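Local coordinates for uncharacterized protein SCO6318 (Streptomyces coelicolor A3, PDB 2QZ7), which is of unknown function but belongs to the TerD family of tellurium-resistance proteins and binds sodium ions in its crystal form, at residues 30-34 with 125-129; 110-114 with 179-183; 150-156 with 171-177. All coordinates share one frame; numbering follows the deposited sequence.

Contact 1: residues 30-34 with 125-129; sequences LKWDP and VSNTG. With NA (sodium ion), chain E; NA (sodium ion), chain C.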
ATOM      1  N   LEU A  30       2.035   8.398  -2.912  1.00 43.53           N
ATOM      2  CA  LEU A  30       1.844   7.803  -4.226  1.00 43.34           C
ATOM      3  C   LEU A  30       1.548   8.882  -5.291  1.00 43.50           C
ATOM      4  O   LEU A  30       0.776   9.809  -5.024  1.00 42.74           O
ATOM      5  CB  LEU A  30       0.666   6.822  -4.139  1.00 43.57           C
ATOM      6  CG  LEU A  30       0.082   6.258  -5.446  1.00 44.73           C
ATOM      7  CD1 LEU A  30       1.134   5.389  -6.128  1.00 42.20           C
ATOM      8  CD2 LEU A  30      -1.155   5.416  -5.077  1.00 41.77           C
ATOM      9  N   LYS A  31       2.203   8.791  -6.458  1.00 42.70           N
ATOM     10  CA  LYS A  31       1.923   9.687  -7.600  1.00 42.84           C
ATOM     11  C   LYS A  31       1.619   8.842  -8.822  1.00 42.15           C
ATOM     12  O   LYS A  31       2.044   7.691  -8.891  1.00 42.71           O
ATOM     13  CB  LYS A  31       3.141  10.601  -7.886  1.00 42.50           C
ATOM     14  CG  LYS A  31       4.429   9.842  -8.255  1.00 41.52           C
ATOM     15  CD  LYS A  31       5.566  10.819  -8.622  1.00 45.07           C
ATOM     16  CE  LYS A  31       6.817  10.062  -9.089  1.00 48.48           C
ATOM     17  NZ  LYS A  31       7.863  10.974  -9.703  1.00 49.22           N
ATOM     18  N   TRP A  32       0.897   9.427  -9.779  1.00 42.64           N
ATOM     19  CA  TRP A  32       0.629   8.858 -11.099  1.00 42.69           C
ATOM     20  C   TRP A  32      -0.015   9.893 -12.018  1.00 43.78           C
ATOM     21  O   TRP A  32      -0.656  10.847 -11.559  1.00 43.69           O
ATOM     22  CB  TRP A  32      -0.240   7.591 -11.013  1.00 42.14           C
ATOM     23  CG  TRP A  32      -1.723   7.786 -10.712  1.00 40.28           C
ATOM     24  CD1 TRP A  32      -2.766   7.865 -11.632  1.00 40.85           C
ATOM     25  CD2 TRP A  32      -2.328   7.835  -9.418  1.00 41.49           C
ATOM     26  NE1 TRP A  32      -3.972   7.959 -10.961  1.00 38.59           N
ATOM     27  CE2 TRP A  32      -3.732   7.957  -9.609  1.00 40.33           C
ATOM     28  CE3 TRP A  32      -1.814   7.767  -8.095  1.00 41.79           C
ATOM     29  CZ2 TRP A  32      -4.637   8.031  -8.530  1.00 40.34           C
ATOM     30  CZ3 TRP A  32      -2.701   7.830  -7.032  1.00 41.15           C
ATOM     31  CH2 TRP A  32      -4.108   7.968  -7.256  1.00 42.07           C
ATOM     32  N   ASP A  33       0.177   9.741 -13.321  1.00 45.48           N
ATOM     33  CA  ASP A  33      -0.446  10.674 -14.259  1.00 46.49           C
ATOM     34  C   ASP A  33      -1.873  10.280 -14.595  1.00 47.29           C
ATOM     35  O   ASP A  33      -2.172   9.091 -14.715  1.00 47.75           O
ATOM     36  CB  ASP A  33       0.370  10.812 -15.546  1.00 46.48           C
ATOM     37  CG  ASP A  33       1.696  11.503 -15.312  1.00 48.04           C
ATOM     38  OD1 ASP A  33       1.857  12.202 -14.270  1.00 45.03           O
ATOM     39  OD2 ASP A  33       2.575  11.346 -16.185  1.00 48.05           O
ATOM     40  N   PRO A  34      -2.752  11.282 -14.802  1.00 47.66           N
ATOM     41  CA  PRO A  34      -4.125  11.002 -15.184  1.00 47.67           C
ATOM     42  C   PRO A  34      -4.189  10.512 -16.648  1.00 48.06           C
ATOM     43  O   PRO A  34      -3.174  10.534 -17.348  1.00 48.08           O
ATOM     44  CB  PRO A  34      -4.805  12.363 -15.027  1.00 47.78           C
ATOM     45  CG  PRO A  34      -3.698  13.353 -15.388  1.00 48.15           C
ATOM     46  CD  PRO A  34      -2.484  12.735 -14.737  1.00 47.77           C
ATOM     47  N   VAL A 125       0.110   2.930 -16.965  1.00 46.43           N
ATOM     48  CA  VAL A 125      -0.102   4.207 -16.259  1.00 46.66           C
ATOM     49  C   VAL A 125       1.244   4.930 -16.088  1.00 47.26           C
ATOM     50  O   VAL A 125       2.178   4.374 -15.476  1.00 47.12           O
ATOM     51  CB  VAL A 125      -0.782   4.021 -14.841  1.00 47.83           C
ATOM     52  CG1 VAL A 125      -1.161   5.393 -14.223  1.00 46.24           C
ATOM     53  CG2 VAL A 125      -2.016   3.104 -14.909  1.00 46.91           C
ATOM     54  N   SER A 126       1.354   6.152 -16.623  1.00 47.30           N
ATOM     55  CA  SER A 126       2.652   6.847 -16.648  1.00 46.87           C
ATOM     56  C   SER A 126       3.036   7.542 -15.339  1.00 46.76           C
ATOM     57  O   SER A 126       2.183   8.047 -14.585  1.00 46.70           O
ATOM     58  CB  SER A 126       2.851   7.735 -17.910  1.00 47.56           C
ATOM     59  OG  SER A 126       1.715   8.498 -18.250  1.00 47.16           O
ATOM     60  N   ASN A 127       4.330   7.476 -15.043  1.00 45.79           N
ATOM     61  CA  ASN A 127       4.898   8.113 -13.881  1.00 45.58           C
ATOM     62  C   ASN A 127       4.248   7.680 -12.586  1.00 45.60           C
ATOM     63  O   ASN A 127       3.963   8.499 -11.711  1.00 44.62           O
ATOM     64  CB  ASN A 127       4.866   9.633 -14.062  1.00 45.72           C
ATOM     65  CG  ASN A 127       5.839  10.100 -15.130  1.00 46.33           C
ATOM     66  OD1 ASN A 127       5.435  10.602 -16.195  1.00 43.75           O
ATOM     67  ND2 ASN A 127       7.133   9.923 -14.859  1.00 46.19           N
ATOM     68  N   THR A 128       3.992   6.370 -12.491  1.00 45.55           N
ATOM     69  CA  THR A 128       3.551   5.764 -11.266  1.00 44.95           C
ATOM     70  C   THR A 128       4.756   5.697 -10.359  1.00 45.79           C
ATOM     71  O   THR A 128       5.810   5.202 -10.777  1.00 46.06           O
ATOM     72  CB  THR A 128       3.034   4.335 -11.474  1.00 45.09           C
ATOM     73  OG1 THR A 128       4.074   3.545 -12.060  1.00 42.28           O
ATOM     74  CG2 THR A 128       1.768   4.331 -12.358  1.00 43.32           C
ATOM     75  N   GLY A 129       4.604   6.205  -9.131  1.00 45.89           N
ATOM     76  CA  GLY A 129       5.704   6.203  -8.156  1.00 45.89           C
ATOM     77  C   GLY A 129       5.228   6.157  -6.717  1.00 46.71           C
ATOM     78  O   GLY A 129       4.174   6.703  -6.370  1.00 48.14           O
TER
HETATM   79 NA    NA E 195       3.821   2.875 -14.637  1.00 52.95          NA
HETATM   80 NA    NA C 193      -0.757  13.056 -10.973  1.00 39.87          NA
HETATM   81  O   HOH W   1       1.049  12.486  -9.702  1.00 36.42           O
HETATM   82  O   HOH W   2      -0.885   7.679 -17.186  1.00 42.78           O
HETATM   83  O   HOH W   3       3.116  11.088 -11.766  1.00 43.15           O
HETATM   84  O   HOH W   4       5.295   1.355 -14.069  1.00 43.38           O
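K31 and G129 form an antiparallel hydrogen-bonded pair: K31 N reaches G129 O at 2.9 Å, and G129 N returns to K31 O at 3.0 Å. The first bond is nearly straight (168°), whereas the second donor stands above the carbonyl plane of K31. The lysine side chain then runs over the glycine. From CB, a chi1 of 61° folds CG back over the strand's own backbone, where it lies 3.7 Å from both G129 O and N127 O. Beyond CG the chain is extended; CD passes N127 O, and CE rests 4.1 Å from G129 CA. Having no side chain, the glycine leaves room for these methylenes, and lysine suits this partly exposed place by covering backbone with its apolar stem.

Past the strand the two segments remain joined, with D33 N bonded to S126 O at 2.9 Å. Water 3 bridges D33 OD1 and N127 O, a water-mediated link where both residues are accessible to solvent. Deeper in, W32 and V125 lie side by side, CD1 meeting CG1 at 3.9 Å, while W32 NE1 is satisfied by H42 O.

Each segment also binds a sodium ion. W32 O holds one at 2.3 Å, with water 1 and the carbonyls of G84 and G86. V125 O holds the other at 2.4 Å, helped by T128 OG1, F122 O and water 4. Loops at one end of a two-sheet antiparallel sandwich thus hold sodium through backbone carbonyls and the T128 hydroxyl.

Contact 2: residues 110-114 with 179-183; sequences GVAIH and PVLFA. With EDO (1,2-ethanediol), chain F.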
ATOM      1  N   GLY A 110       0.374  -1.643   0.059  1.00 41.29           N
ATOM      2  CA  GLY A 110       0.534  -1.809  -1.372  1.00 40.46           C
ATOM      3  C   GLY A 110      -0.301  -0.784  -2.136  1.00 41.79           C
ATOM      4  O   GLY A 110      -0.873   0.164  -1.543  1.00 41.22           O
ATOM      5  N   VAL A 111      -0.326  -0.953  -3.440  1.00 41.46           N
ATOM      6  CA  VAL A 111      -1.015  -0.057  -4.330  1.00 41.84           C
ATOM      7  C   VAL A 111      -1.809  -0.910  -5.298  1.00 42.47           C
ATOM      8  O   VAL A 111      -1.296  -1.873  -5.891  1.00 43.03           O
ATOM      9  CB  VAL A 111      -0.033   0.906  -5.055  1.00 42.25           C
ATOM     10  CG1 VAL A 111      -0.745   1.726  -6.171  1.00 40.33           C
ATOM     11  CG2 VAL A 111       0.651   1.878  -4.050  1.00 40.97           C
ATOM     12  N   ALA A 112      -3.081  -0.564  -5.450  1.00 42.94           N
ATOM     13  CA  ALA A 112      -3.965  -1.270  -6.375  1.00 42.65           C
ATOM     14  C   ALA A 112      -4.537  -0.355  -7.469  1.00 42.34           C
ATOM     15  O   ALA A 112      -4.904   0.791  -7.195  1.00 42.46           O
ATOM     16  CB  ALA A 112      -5.110  -1.963  -5.603  1.00 42.22           C
ATOM     17  N   ILE A 113      -4.613  -0.876  -8.691  1.00 41.93           N
ATOM     18  CA  ILE A 113      -5.241  -0.164  -9.809  1.00 42.22           C
ATOM     19  C   ILE A 113      -6.661  -0.660  -9.965  1.00 42.85           C
ATOM     20  O   ILE A 113      -6.886  -1.873 -10.011  1.00 44.50           O
ATOM     21  CB  ILE A 113      -4.441  -0.363 -11.143  1.00 42.32           C
ATOM     22  CG1 ILE A 113      -2.956  -0.004 -10.918  1.00 44.07           C
ATOM     23  CG2 ILE A 113      -5.045   0.459 -12.286  1.00 40.05           C
ATOM     24  CD1 ILE A 113      -2.033  -0.530 -12.028  1.00 41.92           C
ATOM     25  N   HIS A 114      -7.627   0.253 -10.056  1.00 43.24           N
ATOM     26  CA  HIS A 114      -9.009  -0.143 -10.398  1.00 44.46           C
ATOM     27  C   HIS A 114      -9.144  -0.759 -11.780  1.00 44.97           C
ATOM     28  O   HIS A 114      -8.494  -0.334 -12.759  1.00 44.39           O
ATOM     29  CB  HIS A 114     -10.013   0.974 -10.120  1.00 44.05           C
ATOM     30  CG  HIS A 114     -10.151   1.248  -8.648  1.00 45.00           C
ATOM     31  ND1 HIS A 114     -11.307   1.010  -7.945  1.00 47.11           N
ATOM     32  CD2 HIS A 114      -9.252   1.699  -7.745  1.00 42.29           C
ATOM     33  CE1 HIS A 114     -11.128   1.331  -6.679  1.00 47.54           C
ATOM     34  NE2 HIS A 114      -9.884   1.742  -6.530  1.00 46.47           N
ATOM     35  N   PRO A 179      -8.874  -4.301  -6.658  1.00 44.03           N
ATOM     36  CA  PRO A 179      -8.557  -3.789  -5.309  1.00 42.37           C
ATOM     37  C   PRO A 179      -9.141  -4.583  -4.140  1.00 42.21           C
ATOM     38  O   PRO A 179      -8.444  -4.793  -3.151  1.00 41.95           O
ATOM     39  CB  PRO A 179      -9.115  -2.358  -5.337  1.00 42.78           C
ATOM     40  CG  PRO A 179      -8.975  -1.937  -6.799  1.00 42.26           C
ATOM     41  CD  PRO A 179      -9.380  -3.232  -7.553  1.00 43.50           C
ATOM     42  N   VAL A 180     -10.398  -4.997  -4.225  1.00 41.44           N
ATOM     43  CA  VAL A 180     -11.057  -5.676  -3.100  1.00 43.33           C
ATOM     44  C   VAL A 180     -10.443  -7.098  -2.898  1.00 42.70           C
ATOM     45  O   VAL A 180     -10.111  -7.521  -1.780  1.00 42.05           O
ATOM     46  CB  VAL A 180     -12.596  -5.799  -3.313  1.00 44.71           C
ATOM     47  CG1 VAL A 180     -13.229  -6.506  -2.101  1.00 46.12           C
ATOM     48  CG2 VAL A 180     -13.259  -4.390  -3.497  1.00 47.59           C
ATOM     49  N   LEU A 181     -10.288  -7.819  -4.005  1.00 42.05           N
ATOM     50  CA  LEU A 181      -9.654  -9.130  -3.937  1.00 40.93           C
ATOM     51  C   LEU A 181      -8.193  -9.045  -3.441  1.00 40.88           C
ATOM     52  O   LEU A 181      -7.747  -9.887  -2.613  1.00 40.18           O
ATOM     53  CB  LEU A 181      -9.754  -9.855  -5.276  1.00 40.35           C
ATOM     54  CG  LEU A 181      -9.339 -11.329  -5.224  1.00 39.62           C
ATOM     55  CD1 LEU A 181     -10.199 -12.140  -4.171  1.00 42.28           C
ATOM     56  CD2 LEU A 181      -9.399 -12.008  -6.592  1.00 44.16           C
ATOM     57  N   PHE A 182      -7.457  -8.046  -3.936  1.00 40.78           N
ATOM     58  CA  PHE A 182      -6.050  -7.797  -3.539  1.00 41.16           C
ATOM     59  C   PHE A 182      -5.921  -7.700  -2.030  1.00 42.79           C
ATOM     60  O   PHE A 182      -5.027  -8.311  -1.424  1.00 42.77           O
ATOM     61  CB  PHE A 182      -5.550  -6.495  -4.179  1.00 41.32           C
ATOM     62  CG  PHE A 182      -4.180  -6.047  -3.735  1.00 40.34           C
ATOM     63  CD1 PHE A 182      -3.055  -6.867  -3.929  1.00 41.85           C
ATOM     64  CD2 PHE A 182      -4.020  -4.801  -3.123  1.00 39.29           C
ATOM     65  CE1 PHE A 182      -1.788  -6.431  -3.548  1.00 40.19           C
ATOM     66  CE2 PHE A 182      -2.770  -4.338  -2.757  1.00 40.20           C
ATOM     67  CZ  PHE A 182      -1.629  -5.147  -2.980  1.00 36.79           C
ATOM     68  N   ALA A 183      -6.842  -6.984  -1.416  1.00 41.34           N
ATOM     69  CA  ALA A 183      -6.741  -6.804   0.039  1.00 43.29           C
ATOM     70  C   ALA A 183      -6.836  -8.117   0.783  1.00 42.64           C
ATOM     71  O   ALA A 183      -6.180  -8.279   1.841  1.00 44.50           O
ATOM     72  CB  ALA A 183      -7.796  -5.760   0.555  1.00 42.22           C
TER
HETATM   73  C1  EDO F 196     -13.357  -1.722  -8.825  1.00 49.60           C
HETATM   74  O1  EDO F 196     -13.653  -0.327  -8.694  1.00 52.77           O
HETATM   75  C2  EDO F 196     -12.104  -1.733  -9.644  1.00 44.15           C
HETATM   76  O2  EDO F 196     -11.671  -3.056  -9.876  1.00 43.16           O
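The imidazole of H114 receives P179 CG squarely over one face, 3.7 Å from the ring centroid and 5° off the normal, a CH-pi contact in which the two side chains cross at about a right angle. At its edge, in the ring plane, ND1 shares a hydrogen bond of 2.8 Å with O1 of a 1,2-ethanediol, probably from the crystallisation liquor. The other ring nitrogen, NE2, is bonded to D45 OD2, and the ring also stacks with that of H43. D45 belongs to a sodium site, and H114 probably helps to hold its side chain. The contact as a whole packs a short helix on one sheet of the beta sandwich, the helix running at 151° to strand 110-113 with the axes 8.6 Å apart.

The second flat group, the phenyl of F182, turns its edge to G110, with CZ 4.3 Å from G110 CA. A112 CB comes to it obliquely, 3.9 Å from CD2, and the ring meets F175 edge-to-face.

Small residues suit the strand here: G110 has no side chain to hold the phenyl off, and the single methyl of A112 fits between proline and phenylalanine, its CB 4.0 Å from P179 CB. F182 reaches back to the strand because CG is anti to the backbone N (chi1 174°). V111 and I113 point away, packing on L44 and F122 instead. P179 suits the first turn of the helix, where a missing amide hydrogen costs no helical bond, and its own carbonyl O accepts A183 N at 3.2 Å.

Contact 3: residues 150-156 with 171-177; sequences ATAATVA and AVRGFDS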
ATOM      1  N   ALA A 150       1.444  -6.131 -13.427  1.00 43.24           N
ATOM      2  CA  ALA A 150       0.532  -6.361 -12.306  1.00 42.30           C
ATOM      3  C   ALA A 150      -0.597  -5.343 -12.256  1.00 42.10           C
ATOM      4  O   ALA A 150      -0.415  -4.196 -12.639  1.00 40.96           O
ATOM      5  CB  ALA A 150       1.309  -6.350 -10.963  1.00 42.27           C
ATOM      6  N   THR A 151      -1.745  -5.759 -11.721  1.00 42.01           N
ATOM      7  CA  THR A 151      -2.883  -4.860 -11.487  1.00 41.50           C
ATOM      8  C   THR A 151      -2.799  -4.222 -10.094  1.00 42.20           C
ATOM      9  O   THR A 151      -3.394  -3.180  -9.802  1.00 41.02           O
ATOM     10  CB  THR A 151      -4.158  -5.652 -11.556  1.00 42.41           C
ATOM     11  OG1 THR A 151      -4.102  -6.703 -10.583  1.00 41.81           O
ATOM     12  CG2 THR A 151      -4.339  -6.246 -12.989  1.00 40.07           C
ATOM     13  N   ALA A 152      -2.028  -4.863  -9.239  1.00 41.89           N
ATOM     14  CA  ALA A 152      -1.863  -4.426  -7.873  1.00 42.70           C
ATOM     15  C   ALA A 152      -0.502  -4.932  -7.392  1.00 42.50           C
ATOM     16  O   ALA A 152       0.046  -5.882  -7.973  1.00 43.04           O
ATOM     17  CB  ALA A 152      -3.022  -4.949  -6.986  1.00 42.18           C
ATOM     18  N   ALA A 153       0.049  -4.294  -6.364  1.00 42.60           N
ATOM     19  CA  ALA A 153       1.360  -4.685  -5.806  1.00 43.06           C
ATOM     20  C   ALA A 153       1.539  -4.328  -4.348  1.00 43.22           C
ATOM     21  O   ALA A 153       1.229  -3.212  -3.936  1.00 43.95           O
ATOM     22  CB  ALA A 153       2.503  -4.062  -6.620  1.00 42.83           C
ATOM     23  N   THR A 154       2.116  -5.235  -3.562  1.00 43.13           N
ATOM     24  CA  THR A 154       2.575  -4.831  -2.209  1.00 43.04           C
ATOM     25  C   THR A 154       3.855  -4.038  -2.434  1.00 43.56           C
ATOM     26  O   THR A 154       4.525  -4.252  -3.465  1.00 42.51           O
ATOM     27  CB  THR A 154       2.846  -6.048  -1.301  1.00 42.26           C
ATOM     28  OG1 THR A 154       3.724  -6.958  -1.976  1.00 43.49           O
ATOM     29  CG2 THR A 154       1.538  -6.749  -1.023  1.00 42.00           C
ATOM     30  N   VAL A 155       4.184  -3.099  -1.532  1.00 43.14           N
ATOM     31  CA  VAL A 155       5.458  -2.397  -1.624  1.00 44.37           C
ATOM     32  C   VAL A 155       6.307  -2.530  -0.330  1.00 44.68           C
ATOM     33  O   VAL A 155       7.547  -2.506  -0.415  1.00 44.49           O
ATOM     34  CB  VAL A 155       5.332  -0.872  -2.039  1.00 45.26           C
ATOM     35  CG1 VAL A 155       4.410  -0.670  -3.299  1.00 44.32           C
ATOM     36  CG2 VAL A 155       4.865  -0.047  -0.908  1.00 46.49           C
ATOM     37  N   ALA A 156       5.663  -2.667   0.846  1.00 44.37           N
ATOM     38  CA  ALA A 156       6.415  -2.619   2.121  1.00 44.35           C
ATOM     39  C   ALA A 156       5.745  -3.442   3.202  1.00 45.05           C
ATOM     40  O   ALA A 156       4.502  -3.490   3.291  1.00 43.95           O
ATOM     41  CB  ALA A 156       6.572  -1.139   2.601  1.00 43.12           C
ATOM     42  N   ALA A 171       8.924  -5.032   0.160  1.00 45.29           N
ATOM     43  CA  ALA A 171       8.144  -6.199  -0.212  1.00 45.41           C
ATOM     44  C   ALA A 171       7.361  -5.885  -1.478  1.00 45.76           C
ATOM     45  O   ALA A 171       6.119  -5.870  -1.489  1.00 45.76           O
ATOM     46  CB  ALA A 171       7.231  -6.643   0.944  1.00 44.44           C
ATOM     47  N   VAL A 172       8.102  -5.615  -2.549  1.00 46.03           N
ATOM     48  CA  VAL A 172       7.498  -5.291  -3.848  1.00 46.13           C
ATOM     49  C   VAL A 172       7.170  -6.596  -4.569  1.00 45.66           C
ATOM     50  O   VAL A 172       8.063  -7.319  -4.998  1.00 44.42           O
ATOM     51  CB  VAL A 172       8.443  -4.424  -4.717  1.00 46.32           C
ATOM     52  CG1 VAL A 172       7.807  -4.109  -6.107  1.00 46.66           C
ATOM     53  CG2 VAL A 172       8.809  -3.150  -3.990  1.00 46.33           C
ATOM     54  N   ARG A 173       5.883  -6.892  -4.707  1.00 45.54           N
ATOM     55  CA  ARG A 173       5.438  -8.167  -5.291  1.00 45.59           C
ATOM     56  C   ARG A 173       4.173  -7.876  -6.082  1.00 45.17           C
ATOM     57  O   ARG A 173       3.269  -7.205  -5.579  1.00 44.37           O
ATOM     58  CB  ARG A 173       5.153  -9.173  -4.163  1.00 46.28           C
ATOM     59  CG  ARG A 173       4.562 -10.555  -4.569  1.00 49.91           C
ATOM     60  CD  ARG A 173       4.180 -11.334  -3.273  1.00 54.53           C
ATOM     61  NE  ARG A 173       3.292 -12.491  -3.442  1.00 58.94           N
ATOM     62  CZ  ARG A 173       2.504 -12.995  -2.476  1.00 62.01           C
ATOM     63  NH1 ARG A 173       2.458 -12.423  -1.271  1.00 61.90           N
ATOM     64  NH2 ARG A 173       1.742 -14.074  -2.712  1.00 60.43           N
ATOM     65  N   GLY A 174       4.107  -8.360  -7.317  1.00 44.34           N
ATOM     66  CA  GLY A 174       2.942  -8.106  -8.158  1.00 44.66           C
ATOM     67  C   GLY A 174       1.793  -9.090  -7.959  1.00 44.96           C
ATOM     68  O   GLY A 174       2.019 -10.249  -7.625  1.00 45.36           O
ATOM     69  N   PHE A 175       0.565  -8.630  -8.209  1.00 44.70           N
ATOM     70  CA  PHE A 175      -0.653  -9.460  -8.129  1.00 43.86           C
ATOM     71  C   PHE A 175      -1.549  -9.150  -9.331  1.00 44.94           C
ATOM     72  O   PHE A 175      -1.324  -8.155 -10.044  1.00 43.98           O
ATOM     73  CB  PHE A 175      -1.429  -9.065  -6.870  1.00 43.29           C
ATOM     74  CG  PHE A 175      -0.771  -9.483  -5.585  1.00 41.44           C
ATOM     75  CD1 PHE A 175      -1.284 -10.553  -4.854  1.00 46.10           C
ATOM     76  CD2 PHE A 175       0.360  -8.815  -5.105  1.00 41.36           C
ATOM     77  CE1 PHE A 175      -0.673 -10.954  -3.638  1.00 44.68           C
ATOM     78  CE2 PHE A 175       0.986  -9.196  -3.904  1.00 40.35           C
ATOM     79  CZ  PHE A 175       0.455 -10.250  -3.164  1.00 42.96           C
ATOM     80  N   ASP A 176      -2.596  -9.958  -9.525  1.00 45.88           N
ATOM     81  CA  ASP A 176      -3.432  -9.851 -10.733  1.00 47.17           C
ATOM     82  C   ASP A 176      -4.894  -9.529 -10.435  1.00 46.33           C
ATOM     83  O   ASP A 176      -5.749  -9.528 -11.326  1.00 47.09           O
ATOM     84  CB  ASP A 176      -3.358 -11.156 -11.525  1.00 48.52           C
ATOM     85  CG  ASP A 176      -1.944 -11.521 -11.919  1.00 53.35           C
ATOM     86  OD1 ASP A 176      -1.242 -10.692 -12.577  1.00 56.50           O
ATOM     87  OD2 ASP A 176      -1.551 -12.665 -11.576  1.00 58.42           O
ATOM     88  N   SER A 177      -5.166  -9.235  -9.179  1.00 45.88           N
ATOM     89  CA  SER A 177      -6.504  -9.081  -8.659  1.00 45.02           C
ATOM     90  C   SER A 177      -6.989  -7.610  -8.697  1.00 45.63           C
ATOM     91  O   SER A 177      -6.183  -6.673  -8.878  1.00 45.06           O
ATOM     92  CB  SER A 177      -6.525  -9.643  -7.223  1.00 45.12           C
ATOM     93  OG  SER A 177      -5.412  -9.179  -6.450  1.00 42.65           O
TER
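A chi1 near +60° in both T154 (52°) and T151 (58°) turns each OG1 in over its own main chain and aims it at a carbonyl of the neighbouring segment. T154 OG1 donates to A171 O at 2.7 Å, and T151 OG1 donates to S177 O, also at 2.7 Å. The same rotation sends T154 CG2 toward the F175 ring, 3.8 Å from CE2 and oblique to the ring. Threonine suits this buried place by pairing a hydroxyl that satisfies a carbonyl with a methyl that packs on an aromatic.

F175 CZ in turn lies 3.4 Å above the guanidinium plane of R173, offset toward its rim; it is the rim of the phenyl, at CZ, that lies over the guanidinium. R173 NH1 is also hydrogen-bonded to S188 O.

T154, R173 and F175 lie on one side of a beta hairpin made by strands 152-160 and 166-175, the latter an outermost strand of its sheet within the chain. T154 and R173 are a hydrogen-bonded pair, bonded both ways through their backbones. A153 and G174 are the non-hydrogen-bonded pair beside it, on the other side of the sheet. At the end of the strand, T151 and A152 both face F175 in a classic beta bulge: T151 N bonds F175 O at 3.0 Å, while A152 N makes only a weak bond to that oxygen at 3.5 Å. Here A150 CB sits 3.7 Å from G174 CA, a tight fit that the bare glycine accommodates. At the other end, A171 N donates to V155 O at 2.9 Å, from well above the carbonyl plane.

From the N terminus, strand 26-31 ends within 30-34, and contact 1 closes a long loop when the chain returns at 125-129. Before that, 110-114 has already opened contact 2, so contacts 1 and 2 cross; contact 2 closes last, at helix 179-185. Contact 3 lies in series after contact 1 and is nested within contact 2, its hairpin ending just before the helix. Contact 1 belongs to one sheet, contacts 2 and 3 to the other. L30 against V111 joins the two sheets, while probable backbone bonds from V111 N to A153 O and I113 N to T151 O join contacts 2 and 3.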